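Local coordinates for protein AvrRxo1-ORF1 (Xanthomonas oryzae pv. oryzicola, PDB 4Z8V) that is a type III effector of a rice pathogen that probably acts as a P-loop kinase of the zeta-toxin type and is held here by its partner AvrRxo1-ORF2, at residues 75-80 with 186-191; 180-185 with 238-243; 251-256 with 265-270. All coordinates share one frame; numbering follows the deposited sequence.

Interaction 1: residues 75-80 with 186-191; sequences TATGKT and IDAPLE. With PO4 (phosphate ion), chain C; PO4 (phosphate ion), chain H.
T77 packs against I186 and A188 where a probable Walker A loop passes beside the end of strand 180-186. The two side-chain branches of T77 divide the work. CG2 sits against A188, with T77 CG2 to A188 CB at 3.8 Å, methyl against methyl. OG1 lies between the backbone N and the carbonyl carbon (chi1 44°), near I186 CG2, but its hydrogen bond goes to N74 O. I186 meets the loop with two branches. I186 CG2 approaches T77 O, at 3.8 Å. CD1 reaches the aliphatic part of K79, with I186 CD1 to K79 CG at 4.0 Å, and the two chains pass at a slant. No hydrogen bond joins the two segments, so the direct contact is van der Waals packing.

The polar side of the loop faces two phosphate ions. O4 of the chain C phosphate is gripped twice, by G78 N at 2.7 Å and by K79 N at 2.8 Å. T80 N donates to O1 of the same ion at 2.9 Å. A76 N binds O2 of the chain H phosphate at 2.9 Å, in a nearly straight bond (172°). This nest of backbone amides at a helix start is consistent with a P-loop, and the ions probably mark where nucleotide phosphates bind. The bent K79 chain runs past the chain H phosphate, with K79 CE 3.2 Å from its O3, while NZ is hydrogen-bonded to L71 O and G73 O.

The contact joins the start of helix 79-86 to the turn between strand 180-186 and helix 190-199, with T246 of strand 239-246 against A188.

Interaction 2: residues 180-185 with 238-243; sequences KVELCD and LGNYRL
V181, L183 and D185 pair with the strand of N240 and R242 through backbone hydrogen bonds. The strands run parallel, with their axes 4.7 Å apart and 10° between them. They are neighbours in the sheet of a probable P-loop NTPase fold, with strand 67-72 on the other side of strand 180-186. The bonding starts with V181 N to L238 O and closes with D185 N to R242 O at 2.7 Å.

Apolar packing lies on the face of L183 and Y241. Y241 CG is anti to the backbone N (chi1 170°), which lays the ring alongside L183 and sets OH by D185. L183 CD2 is 3.6 Å from Y241 CD2.

Among polar groups, Y241 OH donates to the anti lone pair of D185 OD2, at 2.8 Å. On the other face, N240 ND2 donates to the syn lone pair of E182 OE1 at 3.2 Å. OE1 sits tilted out of the amide plane, and N240 OD1 accepts from G260 N. C184 SG lies over one face of the R242 guanidinium, toward its rim, 3.5 Å from NH2. The salt bridge from E182 OE2 to R242 NH2 is long, at 3.8 Å, but a water links E182 OE2, L183 O and R242 NE. R242 NH1 is hydrogen-bonded to K86 O.

D185 OD2 also forms salt bridges to R72 and R225. Y241 and the two arginines thus fix it in place beside the probable Walker A loop.

Interaction 3: residues 251-256 with 265-270; sequences EKVMVA and VENAEL
E266 meets M254 and A256 with CB and its carboxylate. CB starts over the backbone, 3.5 Å from M254 O. CG stands anti to the carbonyl carbon (chi1 -66°), and the bend at chi2 (82°) turns the carboxylate toward the strand. CD lies beside the thioether, 3.7 Å from M254 SD. OE1 also borders SD, but its hydrogen bond goes to S257 OG. OE2 lies 3.2 Å from A256 CA and close to M254 CG.

A backbone hydrogen bond runs from N267 N to V255 O, at 3.1 Å. N267 then caps the helix that follows: its OD1 accepts from L270 N at 3.2 Å, in a nearly straight bond with the donor well above the carbonyl plane. L270 CD1 fits against both valines, 3.7 Å from V253 CG2 and 3.9 Å from V255 CG2, and the L270 side chain crosses each at about a right angle.

The contact lays the N-terminal turn of helix 268-273 beside strand 252-259, just after 262-264, the outermost strand of this chain. V255 packs on L243 of strand 239-246 and on Y271 of the helix. The partner AvrRxo1-ORF2 reaches this place too: V265 forms backbone hydrogen bonds with that chain, and L4 of AvrRxo1-ORF2 packs on V265.

How the interactions relate
Strand 180-186 ties interactions 1 and 2 together: it pairs with strand 239-246 in interaction 2 and ends at the probable P-loop in interaction 1. Their centres lie about 17 Å apart. Interactions 2 and 3 share the sheet, with centres about 16 Å apart. L243 O lies 2.8 Å from V255 N, a probable hydrogen bond between neighbouring strands. Interactions 1 and 3 have centres about 14 Å apart. K252 brings interaction 3 to the P-loop: K252 CE packs on I186 CG2 at 3.6 Å, and its NZ makes a weak hydrogen bond to T77 O. The probable phosphate site is at interaction 1, while AvrRxo1-ORF2 contacts interaction 3.

Interaction 1: residues 75-80 with 186-191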
loop_
_atom_site.group_PDB
_atom_site.type_symbol
_atom_site.label_atom_id
_atom_site.label_comp_id
_atom_site.label_asym_id
_atom_site.label_seq_id
_atom_site.Cartn_x
_atom_site.Cartn_y
_atom_site.Cartn_z
ATOM N N THR A 75 7.454 -10.495 -16.400
ATOM C CA THR A 75 6.657 -11.059 -17.479
ATOM C C THR A 75 5.455 -10.169 -17.846
ATOM O O THR A 75 4.748 -9.661 -16.958
ATOM C CB THR A 75 6.124 -12.421 -17.010
ATOM O OG1 THR A 75 7.221 -13.219 -16.534
ATOM C CG2 THR A 75 5.375 -13.150 -18.126
ATOM N N ALA A 76 5.207 -10.013 -19.148
ATOM C CA ALA A 76 4.004 -9.324 -19.645
ATOM C C ALA A 76 3.821 -7.926 -19.053
ATOM O O ALA A 76 2.721 -7.545 -18.683
ATOM C CB ALA A 76 2.749 -10.175 -19.402
ATOM N N THR A 77 4.908 -7.167 -18.975
ATOM C CA THR A 77 4.827 -5.795 -18.517
ATOM C C THR A 77 4.694 -4.796 -19.673
ATOM O O THR A 77 4.443 -3.611 -19.432
ATOM C CB THR A 77 6.047 -5.428 -17.674
ATOM O OG1 THR A 77 7.221 -5.924 -18.325
ATOM C CG2 THR A 77 5.937 -6.029 -16.274
ATOM N N GLY A 78 4.853 -5.256 -20.915
ATOM C CA GLY A 78 4.740 -4.365 -22.060
ATOM C C GLY A 78 6.099 -3.977 -22.617
ATOM O O GLY A 78 6.301 -2.842 -23.068
ATOM N N LYS A 79 7.035 -4.919 -22.589
ATOM C CA LYS A 79 8.425 -4.659 -22.976
ATOM C C LYS A 79 8.607 -4.477 -24.477
ATOM O O LYS A 79 9.441 -3.671 -24.920
ATOM C CB LYS A 79 9.334 -5.806 -22.529
ATOM C CG LYS A 79 9.323 -6.072 -21.052
ATOM C CD LYS A 79 10.722 -6.543 -20.618
ATOM C CE LYS A 79 10.724 -7.971 -20.143
ATOM N NZ LYS A 79 12.044 -8.316 -19.540
ATOM N N THR A 80 7.858 -5.261 -25.253
ATOM C CA THR A 80 7.897 -5.177 -26.717
ATOM C C THR A 80 7.471 -3.793 -27.227
ATOM O O THR A 80 8.173 -3.183 -28.033
ATOM C CB THR A 80 7.032 -6.274 -27.374
ATOM O OG1 THR A 80 7.595 -7.564 -27.085
ATOM C CG2 THR A 80 6.956 -6.078 -28.891
ATOM N N ILE A 186 11.205 -1.909 -17.328
ATOM C CA ILE A 186 9.779 -1.716 -17.591
ATOM C C ILE A 186 8.953 -2.327 -16.475
ATOM O O ILE A 186 9.102 -3.519 -16.161
ATOM C CB ILE A 186 9.376 -2.316 -18.969
ATOM C CG1 ILE A 186 10.204 -1.660 -20.086
ATOM C CG2 ILE A 186 7.897 -2.095 -19.257
ATOM C CD1 ILE A 186 11.213 -2.613 -20.755
ATOM N N ASP A 187 8.110 -1.504 -15.851
ATOM C CA ASP A 187 7.297 -1.970 -14.748
ATOM C C ASP A 187 5.814 -1.880 -15.068
ATOM O O ASP A 187 5.369 -0.914 -15.715
ATOM C CB ASP A 187 7.556 -1.132 -13.500
ATOM C CG ASP A 187 6.883 -1.715 -12.257
ATOM O OD1 ASP A 187 7.438 -2.685 -11.688
ATOM O OD2 ASP A 187 5.806 -1.209 -11.846
ATOM N N ALA A 188 5.064 -2.882 -14.604
ATOM C CA ALA A 188 3.603 -2.827 -14.545
ATOM C C ALA A 188 3.182 -3.393 -13.192
ATOM O O ALA A 188 3.944 -4.162 -12.590
ATOM C CB ALA A 188 2.983 -3.639 -15.674
ATOM N N PRO A 189 1.988 -3.011 -12.700
ATOM C CA PRO A 189 1.495 -3.630 -11.463
ATOM C C PRO A 189 1.315 -5.123 -11.677
ATOM O O PRO A 189 1.065 -5.541 -12.801
ATOM C CB PRO A 189 0.119 -2.978 -11.265
ATOM C CG PRO A 189 0.237 -1.609 -11.971
ATOM C CD PRO A 189 1.132 -1.893 -13.162
ATOM N N LEU A 190 1.427 -5.902 -10.611
ATOM C CA LEU A 190 1.322 -7.346 -10.691
ATOM C C LEU A 190 0.067 -7.812 -11.432
ATOM O O LEU A 190 0.145 -8.733 -12.259
ATOM C CB LEU A 190 1.360 -7.944 -9.284
ATOM C CG LEU A 190 1.312 -9.470 -9.168
ATOM C CD1 LEU A 190 2.260 -10.093 -10.157
ATOM C CD2 LEU A 190 1.682 -9.871 -7.757
ATOM N N GLU A 191 -1.074 -7.187 -11.141
ATOM C CA GLU A 191 -2.329 -7.579 -11.784
ATOM C C GLU A 191 -2.291 -7.387 -13.291
ATOM O O GLU A 191 -2.913 -8.156 -14.030
ATOM C CB GLU A 191 -3.528 -6.829 -11.187
ATOM C CG GLU A 191 -4.082 -7.464 -9.931
ATOM C CD GLU A 191 -5.519 -7.043 -9.627
ATOM O OE1 GLU A 191 -5.856 -5.842 -9.816
ATOM O OE2 GLU A 191 -6.304 -7.928 -9.202
HETATM P P PO4 C . 5.485 -8.032 -23.322
HETATM O O1 PO4 C . 5.821 -7.159 -24.513
HETATM O O2 PO4 C . 6.044 -9.415 -23.533
HETATM O O3 PO4 C . 3.986 -8.121 -23.184
HETATM O O4 PO4 C . 6.059 -7.441 -22.046
HETATM P P PO4 H . 8.157 -10.375 -21.193
HETATM O O1 PO4 H . 7.776 -8.932 -20.918
HETATM O O2 PO4 H . 6.937 -11.262 -21.078
HETATM O O3 PO4 H . 9.224 -10.788 -20.192
HETATM O O4 PO4 H . 8.709 -10.523 -22.592
#

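Interaction 2: residues 180-185 with 238-243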
loop_
_atom_site.group_PDB
_atom_site.type_symbol
_atom_site.label_atom_id
_atom_site.label_comp_id
_atom_site.label_asym_id
_atom_site.label_seq_id
_atom_site.Cartn_x
_atom_site.Cartn_y
_atom_site.Cartn_z
ATOM N N LYS A 180 28.705 -1.122 -24.702
ATOM C CA LYS A 180 27.854 -0.220 -23.926
ATOM C C LYS A 180 26.658 -1.031 -23.404
ATOM O O LYS A 180 26.318 -2.065 -23.978
ATOM C CB LYS A 180 27.347 0.876 -24.852
ATOM C CG LYS A 180 27.580 2.309 -24.366
ATOM C CD LYS A 180 29.030 2.565 -23.949
ATOM C CE LYS A 180 29.253 4.038 -23.596
ATOM N NZ LYS A 180 30.621 4.255 -23.041
ATOM N N VAL A 181 26.034 -0.595 -22.312
ATOM C CA VAL A 181 24.811 -1.243 -21.834
ATOM C C VAL A 181 23.636 -0.283 -21.976
ATOM O O VAL A 181 23.569 0.723 -21.267
ATOM C CB VAL A 181 24.898 -1.671 -20.329
ATOM C CG1 VAL A 181 23.559 -2.249 -19.844
ATOM C CG2 VAL A 181 26.023 -2.673 -20.085
ATOM N N GLU A 182 22.710 -0.575 -22.880
ATOM C CA GLU A 182 21.514 0.260 -22.981
ATOM C C GLU A 182 20.421 -0.515 -22.273
ATOM O O GLU A 182 20.020 -1.595 -22.730
ATOM C CB GLU A 182 21.135 0.543 -24.437
ATOM C CG GLU A 182 20.110 1.679 -24.602
ATOM C CD GLU A 182 20.634 3.051 -24.132
ATOM O OE1 GLU A 182 21.884 3.273 -24.117
ATOM O OE2 GLU A 182 19.782 3.912 -23.786
ATOM N N LEU A 183 19.977 -0.017 -21.121
ATOM C CA LEU A 183 19.035 -0.795 -20.334
ATOM C C LEU A 183 17.735 -0.044 -20.202
ATOM O O LEU A 183 17.713 1.098 -19.704
ATOM C CB LEU A 183 19.610 -1.177 -18.951
ATOM C CG LEU A 183 18.811 -2.217 -18.142
ATOM C CD1 LEU A 183 19.724 -2.989 -17.191
ATOM C CD2 LEU A 183 17.625 -1.579 -17.380
ATOM N N CYS A 184 16.657 -0.676 -20.671
ATOM C CA CYS A 184 15.308 -0.188 -20.391
ATOM C C CYS A 184 14.652 -1.111 -19.378
ATOM O O CYS A 184 14.627 -2.337 -19.562
ATOM C CB CYS A 184 14.450 -0.152 -21.655
ATOM S SG CYS A 184 14.696 1.309 -22.653
ATOM N N ASP A 185 14.109 -0.513 -18.322
ATOM C CA ASP A 185 13.530 -1.258 -17.218
ATOM C C ASP A 185 12.051 -0.887 -17.236
ATOM O O ASP A 185 11.685 0.304 -17.194
ATOM C CB ASP A 185 14.220 -0.847 -15.909
ATOM C CG ASP A 185 13.806 -1.700 -14.709
ATOM O OD1 ASP A 185 13.075 -2.708 -14.870
ATOM O OD2 ASP A 185 14.240 -1.357 -13.574
ATOM N N LEU A 238 29.025 3.153 -18.241
ATOM C CA LEU A 238 28.391 1.843 -18.403
ATOM C C LEU A 238 27.406 1.914 -19.577
ATOM O O LEU A 238 27.315 0.999 -20.401
ATOM C CB LEU A 238 27.674 1.457 -17.106
ATOM C CG LEU A 238 26.975 0.105 -17.029
ATOM C CD1 LEU A 238 27.963 -1.017 -17.304
ATOM C CD2 LEU A 238 26.288 -0.082 -15.672
ATOM N N GLY A 239 26.693 3.031 -19.667
ATOM C CA GLY A 239 25.721 3.214 -20.721
ATOM C C GLY A 239 24.575 4.033 -20.180
ATOM O O GLY A 239 24.794 4.969 -19.416
ATOM N N ASN A 240 23.351 3.691 -20.568
ATOM C CA ASN A 240 22.197 4.454 -20.118
ATOM C C ASN A 240 21.106 3.558 -19.550
ATOM O O ASN A 240 21.001 2.367 -19.890
ATOM C CB ASN A 240 21.642 5.318 -21.250
ATOM C CG ASN A 240 22.687 6.242 -21.842
ATOM O OD1 ASN A 240 23.381 6.966 -21.124
ATOM N ND2 ASN A 240 22.805 6.219 -23.163
ATOM N N TYR A 241 20.309 4.144 -18.666
ATOM C CA TYR A 241 19.283 3.413 -17.954
ATOM C C TYR A 241 18.020 4.237 -18.084
ATOM O O TYR A 241 18.051 5.465 -17.908
ATOM C CB TYR A 241 19.649 3.291 -16.450
ATOM C CG TYR A 241 18.497 2.753 -15.627
ATOM C CD1 TYR A 241 17.537 3.602 -15.084
ATOM C CD2 TYR A 241 18.345 1.388 -15.436
ATOM C CE1 TYR A 241 16.460 3.099 -14.360
ATOM C CE2 TYR A 241 17.286 0.878 -14.720
ATOM C CZ TYR A 241 16.347 1.739 -14.188
ATOM O OH TYR A 241 15.296 1.225 -13.462
ATOM N N ARG A 242 16.906 3.576 -18.357
ATOM C CA ARG A 242 15.604 4.244 -18.281
ATOM C C ARG A 242 14.555 3.327 -17.650
ATOM O O ARG A 242 14.471 2.130 -17.973
ATOM C CB ARG A 242 15.133 4.712 -19.658
ATOM C CG ARG A 242 15.815 5.951 -20.162
ATOM C CD ARG A 242 15.395 6.237 -21.600
ATOM N NE ARG A 242 15.954 5.264 -22.527
ATOM C CZ ARG A 242 15.441 4.959 -23.714
ATOM N NH1 ARG A 242 14.330 5.544 -24.142
ATOM N NH2 ARG A 242 16.041 4.048 -24.467
ATOM N N LEU A 243 13.774 3.900 -16.739
ATOM C CA LEU A 243 12.729 3.170 -16.058
ATOM C C LEU A 243 11.380 3.676 -16.571
ATOM O O LEU A 243 11.131 4.890 -16.563
ATOM C CB LEU A 243 12.841 3.393 -14.546
ATOM C CG LEU A 243 11.758 2.806 -13.636
ATOM C CD1 LEU A 243 11.681 1.284 -13.787
ATOM C CD2 LEU A 243 12.010 3.214 -12.169
HETATM O O HOH W 1 18.256 3.479 -21.625
#

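Interaction 3: residues 251-256 with 265-270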
loop_
_atom_site.group_PDB
_atom_site.type_symbol
_atom_site.label_atom_id
_atom_site.label_comp_id
_atom_site.label_asym_id
_atom_site.label_seq_id
_atom_site.Cartn_x
_atom_site.Cartn_y
_atom_site.Cartn_z
ATOM N N GLU A 251 -1.038 3.598 -19.471
ATOM C CA GLU A 251 0.050 4.067 -20.336
ATOM C C GLU A 251 1.404 4.051 -19.627
ATOM O O GLU A 251 1.517 4.429 -18.461
ATOM C CB GLU A 251 -0.177 5.496 -20.835
ATOM C CG GLU A 251 -1.566 5.817 -21.347
ATOM C CD GLU A 251 -1.654 7.264 -21.821
ATOM O OE1 GLU A 251 -1.783 7.450 -23.049
ATOM O OE2 GLU A 251 -1.576 8.207 -20.981
ATOM N N LYS A 252 2.438 3.662 -20.360
ATOM C CA LYS A 252 3.801 3.723 -19.869
ATOM C C LYS A 252 4.283 5.169 -19.829
ATOM O O LYS A 252 4.063 5.931 -20.781
ATOM C CB LYS A 252 4.689 2.904 -20.794
ATOM C CG LYS A 252 4.362 1.408 -20.768
ATOM C CD LYS A 252 4.781 0.799 -19.431
ATOM C CE LYS A 252 4.545 -0.696 -19.412
ATOM N NZ LYS A 252 3.184 -1.026 -18.924
ATOM N N VAL A 253 4.896 5.565 -18.714
ATOM C CA VAL A 253 5.539 6.878 -18.631
ATOM C C VAL A 253 6.946 6.678 -18.088
ATOM O O VAL A 253 7.207 5.697 -17.368
ATOM C CB VAL A 253 4.776 7.870 -17.708
ATOM C CG1 VAL A 253 3.360 8.143 -18.239
ATOM C CG2 VAL A 253 4.736 7.352 -16.266
ATOM N N MET A 254 7.861 7.582 -18.413
ATOM C CA MET A 254 9.195 7.462 -17.845
ATOM C C MET A 254 9.129 7.890 -16.391
ATOM O O MET A 254 8.429 8.851 -16.042
ATOM C CB MET A 254 10.222 8.302 -18.592
ATOM C CG MET A 254 11.652 8.019 -18.143
ATOM S SD MET A 254 12.879 8.952 -19.087
ATOM C CE MET A 254 12.661 8.168 -20.696
ATOM N N VAL A 255 9.849 7.160 -15.545
ATOM C CA VAL A 255 9.813 7.379 -14.112
ATOM C C VAL A 255 11.173 7.869 -13.598
ATOM O O VAL A 255 11.243 8.815 -12.817
ATOM C CB VAL A 255 9.414 6.082 -13.402
ATOM C CG1 VAL A 255 9.570 6.218 -11.900
ATOM C CG2 VAL A 255 7.978 5.690 -13.786
ATOM N N ALA A 256 12.249 7.236 -14.049
ATOM C CA ALA A 256 13.595 7.634 -13.653
ATOM C C ALA A 256 14.546 7.343 -14.790
ATOM O O ALA A 256 14.284 6.471 -15.623
ATOM C CB ALA A 256 14.054 6.877 -12.380
ATOM N N VAL A 265 14.554 12.128 -11.873
ATOM C CA VAL A 265 13.342 11.396 -11.539
ATOM C C VAL A 265 12.126 12.081 -12.158
ATOM O O VAL A 265 11.589 13.064 -11.607
ATOM C CB VAL A 265 13.146 11.290 -10.011
ATOM C CG1 VAL A 265 11.880 10.484 -9.704
ATOM C CG2 VAL A 265 14.368 10.630 -9.360
ATOM N N GLU A 266 11.679 11.559 -13.295
ATOM C CA GLU A 266 10.566 12.175 -14.017
ATOM C C GLU A 266 9.228 12.012 -13.299
ATOM O O GLU A 266 8.288 12.779 -13.547
ATOM C CB GLU A 266 10.499 11.656 -15.459
ATOM C CG GLU A 266 11.704 12.065 -16.322
ATOM C CD GLU A 266 12.893 11.151 -16.115
ATOM O OE1 GLU A 266 13.998 11.443 -16.620
ATOM O OE2 GLU A 266 12.729 10.110 -15.451
ATOM N N ASN A 267 9.147 11.029 -12.401
ATOM C CA ASN A 267 7.913 10.776 -11.653
ATOM C C ASN A 267 8.214 10.175 -10.286
ATOM O O ASN A 267 8.231 8.949 -10.120
ATOM C CB ASN A 267 6.951 9.866 -12.449
ATOM C CG ASN A 267 5.509 9.948 -11.947
ATOM O OD1 ASN A 267 5.257 10.036 -10.745
ATOM N ND2 ASN A 267 4.559 9.947 -12.875
ATOM N N ALA A 268 8.429 11.064 -9.320
ATOM C CA ALA A 268 8.773 10.734 -7.934
ATOM C C ALA A 268 7.764 9.824 -7.234
ATOM O O ALA A 268 8.145 8.889 -6.518
ATOM C CB ALA A 268 8.938 12.020 -7.134
ATOM N N GLU A 269 6.486 10.118 -7.420
ATOM C CA GLU A 269 5.413 9.289 -6.862
ATOM C C GLU A 269 5.494 7.839 -7.372
ATOM O O GLU A 269 5.529 6.903 -6.574
ATOM C CB GLU A 269 4.048 9.916 -7.186
ATOM C CG GLU A 269 2.819 9.201 -6.620
ATOM C CD GLU A 269 2.770 9.180 -5.088
ATOM O OE1 GLU A 269 3.476 9.983 -4.418
ATOM O OE2 GLU A 269 2.005 8.347 -4.545
ATOM N N LEU A 270 5.545 7.645 -8.693
ATOM C CA LEU A 270 5.689 6.291 -9.222
ATOM C C LEU A 270 7.023 5.654 -8.822
ATOM O O LEU A 270 7.106 4.428 -8.626
ATOM C CB LEU A 270 5.540 6.257 -10.744
ATOM C CG LEU A 270 4.143 6.152 -11.355
ATOM C CD1 LEU A 270 4.242 5.942 -12.858
ATOM C CD2 LEU A 270 3.364 5.017 -10.718
#